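Local coordinates for protein spherulin-4 (Aspergillus clavatus, PDB 5C5G) that probably acts as a glycoside hydrolase in the biosynthesis of the fungal polysaccharide galactosaminogalactan, binding N-acetyl-D-galactosamine in a (beta/alpha) barrel, at residues Ser212-Leu217 with Val249-Ser254. Residues are numbered along the deposited sequence; the frame is centred on the assembly and turned at random.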
loop_
_atom_site.group_PDB
_atom_site.type_symbol
_atom_site.label_atom_id
_atom_site.label_comp_id
_atom_site.label_asym_id
_atom_site.label_seq_id
_atom_site.Cartn_x
_atom_site.Cartn_y
_atom_site.Cartn_z
ATOM N N SER A 212 -25.397 1.438 3.326
ATOM C CA SER A 212 -25.464 1.584 1.880
ATOM C C SER A 212 -24.669 2.789 1.380
ATOM O O SER A 212 -24.236 2.796 0.231
ATOM C CB SER A 212 -26.909 1.657 1.408
ATOM O OG SER A 212 -27.611 2.714 2.033
ATOM N N ASP A 213 -24.480 3.820 2.202
ATOM C CA ASP A 213 -23.669 4.965 1.796
ATOM C C ASP A 213 -22.209 4.534 1.607
ATOM O O ASP A 213 -21.532 4.970 0.665
ATOM C CB ASP A 213 -23.718 6.112 2.817
ATOM C CG ASP A 213 -25.049 6.832 2.874
ATOM O OD1 ASP A 213 -25.989 6.518 2.115
ATOM O OD2 ASP A 213 -25.162 7.752 3.723
ATOM N N LEU A 214 -21.713 3.684 2.497
ATOM C CA LEU A 214 -20.355 3.169 2.381
ATOM C C LEU A 214 -20.250 2.209 1.188
ATOM O O LEU A 214 -19.244 2.199 0.474
ATOM C CB LEU A 214 -19.925 2.458 3.669
ATOM C CG LEU A 214 -18.477 1.956 3.683
ATOM C CD1 LEU A 214 -17.464 3.086 3.484
ATOM C CD2 LEU A 214 -18.217 1.237 4.999
ATOM N N ARG A 215 -21.272 1.388 0.984
ATOM C CA ARG A 215 -21.304 0.508 -0.175
ATOM C C ARG A 215 -21.132 1.332 -1.449
ATOM O O ARG A 215 -20.353 0.954 -2.334
ATOM C CB ARG A 215 -22.603 -0.280 -0.228
ATOM C CG ARG A 215 -22.680 -1.258 -1.396
ATOM C CD ARG A 215 -23.953 -2.071 -1.279
ATOM N NE ARG A 215 -24.059 -3.117 -2.298
ATOM C CZ ARG A 215 -23.629 -4.371 -2.151
ATOM N NH1 ARG A 215 -23.058 -4.764 -1.017
ATOM N NH2 ARG A 215 -23.768 -5.238 -3.147
ATOM N N GLY A 216 -21.863 2.433 -1.571
ATOM C CA GLY A 216 -21.765 3.273 -2.747
ATOM C C GLY A 216 -20.368 3.834 -2.934
ATOM O O GLY A 216 -19.847 3.839 -4.048
ATOM N N LEU A 217 -19.747 4.302 -1.858
ATOM C CA LEU A 217 -18.385 4.817 -1.948
ATOM C C LEU A 217 -17.421 3.735 -2.424
ATOM O O LEU A 217 -16.625 3.978 -3.331
ATOM C CB LEU A 217 -17.941 5.386 -0.607
ATOM C CG LEU A 217 -16.482 5.874 -0.550
ATOM C CD1 LEU A 217 -16.225 6.973 -1.541
ATOM C CD2 LEU A 217 -16.137 6.334 0.855
ATOM N N VAL A 249 -13.938 -4.114 4.479
ATOM C CA VAL A 249 -13.378 -5.292 3.845
ATOM C C VAL A 249 -14.499 -6.210 3.329
ATOM O O VAL A 249 -14.370 -6.796 2.257
ATOM C CB VAL A 249 -12.393 -6.021 4.756
ATOM C CG1 VAL A 249 -11.812 -7.229 4.027
ATOM C CG2 VAL A 249 -11.276 -5.079 5.155
ATOM N N ASP A 250 -15.607 -6.316 4.056
ATOM C CA ASP A 250 -16.744 -7.100 3.576
ATOM C C ASP A 250 -17.225 -6.577 2.218
ATOM O O ASP A 250 -17.593 -7.348 1.334
ATOM C CB ASP A 250 -17.929 -7.055 4.561
ATOM C CG ASP A 250 -17.736 -7.941 5.789
ATOM O OD1 ASP A 250 -16.795 -8.757 5.825
ATOM O OD2 ASP A 250 -18.562 -7.826 6.722
ATOM N N LEU A 251 -17.245 -5.262 2.058
ATOM C CA LEU A 251 -17.689 -4.672 0.802
ATOM C C LEU A 251 -16.668 -4.914 -0.297
ATOM O O LEU A 251 -17.022 -5.090 -1.465
ATOM C CB LEU A 251 -17.912 -3.170 0.970
ATOM C CG LEU A 251 -19.146 -2.838 1.795
ATOM C CD1 LEU A 251 -19.071 -1.385 2.242
ATOM C CD2 LEU A 251 -20.426 -3.106 0.999
HETATM N N MSE A 252 -15.395 -4.938 0.059
HETATM C CA MSE A 252 -14.353 -5.272 -0.903
HETATM C C MSE A 252 -14.472 -6.727 -1.352
HETATM O O MSE A 252 -14.119 -7.052 -2.486
HETATM C CB MSE A 252 -12.971 -4.956 -0.327
HETATM C CG MSE A 252 -12.800 -3.456 -0.072
HETATM SE SE MSE A 252 -12.444 -2.450 -1.710
HETATM C CE MSE A 252 -10.602 -2.978 -1.908
ATOM N N ALA A 253 -14.994 -7.595 -0.481
ATOM C CA ALA A 253 -15.193 -9.005 -0.785
ATOM C C ALA A 253 -16.450 -9.265 -1.603
ATOM O O ALA A 253 -16.642 -10.370 -2.092
ATOM C CB ALA A 253 -15.270 -9.799 0.507
ATOM N N SER A 254 -17.293 -8.248 -1.750
ATOM C CA SER A 254 -18.598 -8.375 -2.396
ATOM C C SER A 254 -18.546 -8.131 -3.904
ATOM O O SER A 254 -17.550 -7.645 -4.444
ATOM C CB SER A 254 -19.560 -7.385 -1.747
ATOM O OG SER A 254 -19.754 -7.711 -0.381
ATOM O OXT SER A 254 -19.530 -8.430 -4.600
#
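Leu251 reaches across to Leu214 and Arg215 because its CG stands anti to the carbonyl carbon (chi1 -72°), which carries the fork toward helix 212-224, where it meets both side chains at a slant. The two side chains that receive it both turn CG away from their own backbone N, with chi1 of -178° in Arg215, and between them they divide the fork of Leu251. Methyl CD1 of Leu251 takes the leucine side, lying 3.7 Å from Leu214 CG and 3.9 Å from Leu214 CD2; it also comes within 3.8 Å of the backbone N of Arg215, where it rests against the helix itself. Methyl CD2 takes the arginine side. It sits 3.8 Å from Arg215 CB and 3.7 Å from Arg215 NH1, so that both the root and the end of the extended arginine chain touch the same methyl group.

Here one branched residue joins two helices by van der Waals contact, without a hydrogen bond between the segments. NH1 of the guanidinium lies against Leu251 CD2 at an oblique angle and, more distantly, near the CB of Ser254, while NH2 bonds outside the two segments to the carbonyl oxygen of His2 near the N-terminus. Ser254, the last residue, folds back on its own segment, its OG donating to Asp250 O at 2.8 Å, with the donor tilted 30° from the carbonyl plane; its terminal O accepts a bond from Arg222.

The contact is peripheral packing in the outer helical layer of a TIM barrel, away from the sugar-binding residues. It joins helix 212-224, after the seventh strand (198-203), to helix 245-252, after the eighth (227-230); Val218, farther along helix 212-224, extends the packing against Leu251 and Met252, and Leu217 meets helix 175-180.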